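Local coordinates for protein xylulose kinase (Escherichia coli, PDB 2ITM) that phosphorylates D-xylulose at the expense of ATP to give D-xylulose 5-phosphate, working as a homodimer of the FGGY carbohydrate kinase family, at residues Arg363-Val369 and Tyr401-Met405; Tyr371-Asp375 and Arg468-Arg473. All coordinates share one frame; numbering follows the deposited sequence.

How the contacts relate
Both contacts use helix 358-381, in the C-terminal half of this FGGY kinase. Contact 1 joins its earlier turns to helix 400-410. Contact 2 joins a later part to helix 459-479, near the chain's C-terminal end. The two contact centres lie about 12 Å apart. They also touch directly: W402 CH2 of contact 1 lies 3.7 Å from L373 CD1 of contact 2, and G368 O lies 3.8 Å from F472 CE1. Helix 459-479 reaches back to contact 1 through Y465, which hydrogen-bonds E367. Both contacts are away from the xylulose pocket that includes D233, the probable proton acceptor, and they join helices within the C-terminal part of the fold.

Contact 1 of 2, residues Arg363-Val369 and Tyr401-Met405; sequences RAVLEGV and YWRQM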
loop_
_atom_site.group_PDB
_atom_site.type_symbol
_atom_site.label_atom_id
_atom_site.label_comp_id
_atom_site.label_asym_id
_atom_site.label_seq_id
_atom_site.Cartn_x
_atom_site.Cartn_y
_atom_site.Cartn_z
ATOM N N ARG A 363 12.146 -9.643 5.224
ATOM C CA ARG A 363 13.096 -9.882 4.162
ATOM C C ARG A 363 13.026 -8.889 3.009
ATOM O O ARG A 363 14.046 -8.440 2.527
ATOM C CB ARG A 363 12.954 -11.288 3.632
ATOM C CG ARG A 363 14.116 -12.144 3.965
ATOM C CD ARG A 363 15.127 -12.281 2.888
ATOM N NE ARG A 363 15.699 -13.613 2.979
ATOM C CZ ARG A 363 16.782 -14.020 2.349
ATOM N NH1 ARG A 363 17.447 -13.198 1.560
ATOM N NH2 ARG A 363 17.191 -15.251 2.506
ATOM N N ALA A 364 11.817 -8.574 2.576
ATOM C CA ALA A 364 11.615 -7.646 1.476
ATOM C C ALA A 364 12.204 -6.264 1.752
ATOM O O ALA A 364 12.894 -5.703 0.924
ATOM C CB ALA A 364 10.171 -7.549 1.134
ATOM N N VAL A 365 11.942 -5.740 2.937
ATOM C CA VAL A 365 12.464 -4.459 3.340
ATOM C C VAL A 365 13.982 -4.383 3.308
ATOM O O VAL A 365 14.544 -3.491 2.703
ATOM C CB VAL A 365 11.911 -4.023 4.706
ATOM C CG1 VAL A 365 12.369 -2.639 5.033
ATOM C CG2 VAL A 365 10.415 -4.075 4.698
ATOM N N LEU A 366 14.639 -5.341 3.941
ATOM C CA LEU A 366 16.088 -5.375 3.965
ATOM C C LEU A 366 16.667 -5.375 2.562
ATOM O O LEU A 366 17.579 -4.633 2.263
ATOM C CB LEU A 366 16.583 -6.592 4.742
ATOM C CG LEU A 366 16.229 -6.668 6.226
ATOM C CD1 LEU A 366 16.976 -7.803 6.909
ATOM C CD2 LEU A 366 16.511 -5.359 6.893
ATOM N N GLU A 367 16.114 -6.219 1.711
ATOM C CA GLU A 367 16.647 -6.399 0.385
ATOM C C GLU A 367 16.406 -5.166 -0.473
ATOM O O GLU A 367 17.277 -4.755 -1.221
ATOM C CB GLU A 367 16.073 -7.653 -0.265
ATOM C CG GLU A 367 16.540 -8.937 0.397
ATOM C CD GLU A 367 16.026 -10.198 -0.265
ATOM O OE1 GLU A 367 14.869 -10.228 -0.705
ATOM O OE2 GLU A 367 16.792 -11.166 -0.319
ATOM N N GLY A 368 15.228 -4.577 -0.345
ATOM C CA GLY A 368 14.878 -3.391 -1.105
ATOM C C GLY A 368 15.617 -2.126 -0.721
ATOM O O GLY A 368 16.073 -1.374 -1.570
ATOM N N VAL A 369 15.737 -1.887 0.572
ATOM C CA VAL A 369 16.622 -0.852 1.044
ATOM C C VAL A 369 18.043 -1.109 0.561
ATOM O O VAL A 369 18.699 -0.219 0.066
ATOM C CB VAL A 369 16.589 -0.717 2.571
ATOM C CG1 VAL A 369 17.616 0.288 3.026
ATOM C CG2 VAL A 369 15.218 -0.328 3.040
ATOM N N TYR A 401 24.182 -9.380 9.944
ATOM C CA TYR A 401 23.469 -9.973 8.838
ATOM C C TYR A 401 23.280 -8.984 7.701
ATOM O O TYR A 401 23.525 -9.306 6.552
ATOM C CB TYR A 401 22.124 -10.515 9.288
ATOM C CG TYR A 401 21.358 -11.153 8.164
ATOM C CD1 TYR A 401 21.954 -12.101 7.357
ATOM C CD2 TYR A 401 20.055 -10.793 7.895
ATOM C CE1 TYR A 401 21.276 -12.680 6.332
ATOM C CE2 TYR A 401 19.363 -11.365 6.864
ATOM C CZ TYR A 401 19.983 -12.309 6.081
ATOM O OH TYR A 401 19.310 -12.897 5.045
ATOM N N TRP A 402 22.841 -7.777 8.026
ATOM C CA TRP A 402 22.470 -6.844 7.004
ATOM C C TRP A 402 23.667 -6.251 6.309
ATOM O O TRP A 402 23.683 -6.084 5.117
ATOM C CB TRP A 402 21.574 -5.745 7.545
ATOM C CG TRP A 402 20.960 -4.937 6.451
ATOM C CD1 TRP A 402 20.251 -5.404 5.387
ATOM C CD2 TRP A 402 21.024 -3.528 6.292
ATOM N NE1 TRP A 402 19.863 -4.372 4.577
ATOM C CE2 TRP A 402 20.326 -3.204 5.111
ATOM C CE3 TRP A 402 21.599 -2.496 7.027
ATOM C CZ2 TRP A 402 20.189 -1.905 4.663
ATOM C CZ3 TRP A 402 21.458 -1.219 6.579
ATOM C CH2 TRP A 402 20.760 -0.929 5.406
ATOM N N ARG A 403 24.697 -5.973 7.091
ATOM C CA ARG A 403 25.955 -5.496 6.562
ATOM C C ARG A 403 26.484 -6.430 5.489
ATOM O O ARG A 403 26.989 -5.990 4.464
ATOM C CB ARG A 403 26.983 -5.350 7.681
ATOM C CG ARG A 403 26.790 -4.138 8.595
ATOM C CD ARG A 403 28.037 -3.722 9.330
ATOM N NE ARG A 403 28.558 -4.818 10.133
ATOM C CZ ARG A 403 28.134 -5.135 11.343
ATOM N NH1 ARG A 403 27.173 -4.446 11.919
ATOM N NH2 ARG A 403 28.670 -6.156 11.982
ATOM N N GLN A 404 26.374 -7.728 5.739
ATOM C CA GLN A 404 26.800 -8.725 4.779
ATOM C C GLN A 404 25.906 -8.783 3.563
ATOM O O GLN A 404 26.381 -8.901 2.453
ATOM C CB GLN A 404 26.834 -10.098 5.417
ATOM C CG GLN A 404 27.390 -11.142 4.502
ATOM C CD GLN A 404 28.834 -10.906 4.193
ATOM O OE1 GLN A 404 29.246 -10.978 3.045
ATOM N NE2 GLN A 404 29.613 -10.627 5.222
ATOM N N MET A 405 24.605 -8.731 3.796
ATOM C CA MET A 405 23.649 -8.630 2.728
ATOM C C MET A 405 23.978 -7.452 1.858
ATOM O O MET A 405 23.924 -7.548 0.636
ATOM C CB MET A 405 22.229 -8.516 3.258
ATOM C CG MET A 405 21.204 -8.276 2.163
ATOM S SD MET A 405 19.529 -8.044 2.717
ATOM C CE MET A 405 19.161 -9.682 3.227
#
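W402 reaches across to L366 and V369, where two helices of the actin-like ATPase fold pack at a crossing angle of -46°. Its CB leads to CG anti to the backbone N (chi1 -168°), which carries the indole toward helix 358-381. CD1 is the first ring atom to touch, 3.9 Å from L366 CB, and L366 CD2 sits over one face of the ring. Next comes NE1, which donates a hydrogen bond to L366 O at 3.3 Å. The bond is fairly straight (162°) and lies near the indole plane, but NE1 stands above the carbonyl plane. At the far end CZ2 meets V369 CG1 at 3.8 Å. L298 of helix 294-304 touches both L366 and W402. A leucine in place of W402 would probably leave L366 O without this donor and open a gap beside V369 CG1.

M405 fills the next turn. Its SD lies 3.9 Å from L366 CB and also meets E367 CG. E367 OE2 pairs with R363 NH1 in a salt bridge and with Y465 in a hydrogen bond. Y401 stands nearly perpendicular to the R363 guanidinium, with its OH over the centre of one face, 3.9 Å from R363 CZ.

Contact 2 of 2, residues Tyr371-Asp375 and Arg468-Arg473; sequences YALAD and RRETFR
Helices 371-375 and 468-473 cross at a right angle (-90°), with axes 10.5 Å apart, and the nearest CA atoms are those of Y371 and R469 at 6.0 Å. Y371 lies across the other helix. Its CB sits over the centre of the F472 ring as a CH-pi contact, 3.6 Å from F472 CG. The two rings are oblique to each other. F472 CG is anti to its backbone N (chi1 172°), which turns the ring under Y371 CB and brings CZ within 4.1 Å of A372 CB. Backbone atoms R468 O and R469 N lie over one face of the tyrosine ring. Its OH rests against R468 CB and CD. A water in the ring plane hydrogen-bonds Y371 OH and is held weakly by R468 NE.

The contact ties the long helix 358-381 of the FGGY C-terminal domain to helix 459-479. Strand 328-333 also packs on F472, while I409 of helix 400-410 touches Y371 and A374.

A salt-bridge network lies beyond the rings. D375 OD1 takes a hydrogen bond from R473 NH1 at 3.1 Å, on its syn lone pair and near the guanidinium plane. The same oxygen forms a longer salt bridge to R469 NH1, at 3.4 Å. R469 NH2 has a further salt bridge to D378, so two acids share this arginine and probably offset the closeness of the two guanidinium groups. A374 CB lies over one face of the R469 guanidinium, 3.3 Å from its NH2, and R473 NH1 lies over the opposite face.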
loop_
_atom_site.group_PDB
_atom_site.type_symbol
_atom_site.label_atom_id
_atom_site.label_comp_id
_atom_site.label_asym_id
_atom_site.label_seq_id
_atom_site.Cartn_x
_atom_site.Cartn_y
_atom_site.Cartn_z
ATOM N N TYR A 371 18.917 -2.752 -2.139
ATOM C CA TYR A 371 18.960 -2.507 -3.571
ATOM C C TYR A 371 19.086 -1.015 -3.887
ATOM O O TYR A 371 19.867 -0.622 -4.734
ATOM C CB TYR A 371 17.730 -3.086 -4.263
ATOM C CG TYR A 371 17.572 -4.588 -4.189
ATOM C CD1 TYR A 371 18.663 -5.436 -4.164
ATOM C CD2 TYR A 371 16.320 -5.149 -4.143
ATOM C CE1 TYR A 371 18.502 -6.789 -4.089
ATOM C CE2 TYR A 371 16.149 -6.501 -4.068
ATOM C CZ TYR A 371 17.238 -7.321 -4.042
ATOM O OH TYR A 371 17.038 -8.661 -3.973
ATOM N N ALA A 372 18.290 -0.214 -3.189
ATOM C CA ALA A 372 18.341 1.233 -3.277
ATOM C C ALA A 372 19.725 1.809 -2.962
ATOM O O ALA A 372 20.271 2.576 -3.734
ATOM C CB ALA A 372 17.297 1.839 -2.385
ATOM N N LEU A 373 20.277 1.407 -1.827
ATOM C CA LEU A 373 21.570 1.885 -1.384
ATOM C C LEU A 373 22.695 1.562 -2.363
ATOM O O LEU A 373 23.563 2.374 -2.600
ATOM C CB LEU A 373 21.897 1.348 0.007
ATOM C CG LEU A 373 21.025 1.833 1.169
ATOM C CD1 LEU A 373 21.365 1.136 2.452
ATOM C CD2 LEU A 373 21.062 3.336 1.326
ATOM N N ALA A 374 22.664 0.362 -2.926
ATOM C CA ALA A 374 23.668 -0.077 -3.881
ATOM C C ALA A 374 23.625 0.724 -5.175
ATOM O O ALA A 374 24.655 1.107 -5.704
ATOM C CB ALA A 374 23.515 -1.544 -4.164
ATOM N N ASP A 375 22.423 0.962 -5.679
ATOM C CA ASP A 375 22.232 1.787 -6.856
ATOM C C ASP A 375 22.725 3.192 -6.571
ATOM O O ASP A 375 23.321 3.837 -7.421
ATOM C CB ASP A 375 20.756 1.833 -7.249
ATOM C CG ASP A 375 20.327 0.644 -8.085
ATOM O OD1 ASP A 375 21.185 -0.001 -8.714
ATOM O OD2 ASP A 375 19.146 0.299 -8.162
ATOM N N ARG A 468 17.964 -9.704 -9.376
ATOM C CA ARG A 468 17.023 -9.019 -8.513
ATOM C C ARG A 468 17.185 -7.495 -8.528
ATOM O O ARG A 468 16.211 -6.768 -8.495
ATOM C CB ARG A 468 17.096 -9.560 -7.091
ATOM C CG ARG A 468 16.704 -11.008 -6.977
ATOM C CD ARG A 468 16.962 -11.629 -5.629
ATOM N NE ARG A 468 15.871 -12.500 -5.216
ATOM C CZ ARG A 468 15.808 -13.771 -5.527
ATOM N NH1 ARG A 468 16.778 -14.302 -6.244
ATOM N NH2 ARG A 468 14.799 -14.519 -5.134
ATOM N N ARG A 469 18.435 -7.043 -8.581
ATOM C CA ARG A 469 18.777 -5.632 -8.721
ATOM C C ARG A 469 18.215 -5.069 -10.017
ATOM O O ARG A 469 17.648 -3.995 -10.032
ATOM C CB ARG A 469 20.300 -5.444 -8.696
ATOM C CG ARG A 469 20.909 -5.228 -7.320
ATOM C CD ARG A 469 22.385 -5.498 -7.230
ATOM N NE ARG A 469 23.229 -4.324 -7.416
ATOM C CZ ARG A 469 22.836 -3.090 -7.248
ATOM N NH1 ARG A 469 21.597 -2.843 -6.881
ATOM N NH2 ARG A 469 23.673 -2.093 -7.449
ATOM N N GLU A 470 18.399 -5.816 -11.097
ATOM C CA GLU A 470 17.835 -5.499 -12.396
ATOM C C GLU A 470 16.328 -5.391 -12.324
ATOM O O GLU A 470 15.741 -4.484 -12.861
ATOM C CB GLU A 470 18.221 -6.596 -13.362
ATOM C CG GLU A 470 18.044 -6.290 -14.826
ATOM C CD GLU A 470 18.495 -7.453 -15.689
ATOM O OE1 GLU A 470 19.564 -8.026 -15.402
ATOM O OE2 GLU A 470 17.770 -7.800 -16.628
ATOM N N THR A 471 15.713 -6.335 -11.647
ATOM C CA THR A 471 14.275 -6.346 -11.520
ATOM C C THR A 471 13.774 -5.172 -10.680
ATOM O O THR A 471 12.864 -4.464 -11.072
ATOM C CB THR A 471 13.791 -7.691 -10.968
ATOM O OG1 THR A 471 13.883 -8.683 -11.987
ATOM C CG2 THR A 471 12.324 -7.640 -10.678
ATOM N N PHE A 472 14.397 -4.979 -9.528
ATOM C CA PHE A 472 14.198 -3.790 -8.705
ATOM C C PHE A 472 14.252 -2.466 -9.468
ATOM O O PHE A 472 13.362 -1.686 -9.367
ATOM C CB PHE A 472 15.173 -3.784 -7.527
ATOM C CG PHE A 472 15.165 -2.512 -6.732
ATOM C CD1 PHE A 472 14.300 -2.343 -5.684
ATOM C CD2 PHE A 472 16.032 -1.493 -7.032
ATOM C CE1 PHE A 472 14.300 -1.181 -4.963
ATOM C CE2 PHE A 472 16.028 -0.334 -6.313
ATOM C CZ PHE A 472 15.164 -0.179 -5.278
ATOM N N ARG A 473 15.326 -2.245 -10.210
ATOM C CA ARG A 473 15.505 -1.053 -10.985
ATOM C C ARG A 473 14.392 -0.841 -11.998
ATOM O O ARG A 473 13.949 0.267 -12.199
ATOM C CB ARG A 473 16.843 -1.049 -11.701
ATOM C CG ARG A 473 17.989 -0.663 -10.825
ATOM C CD ARG A 473 19.305 -0.498 -11.521
ATOM N NE ARG A 473 19.699 -1.669 -12.274
ATOM C CZ ARG A 473 20.581 -2.551 -11.864
ATOM N NH1 ARG A 473 21.172 -2.419 -10.698
ATOM N NH2 ARG A 473 20.873 -3.578 -12.630
HETATM O O HOH W 1 14.446 -9.735 -4.253
#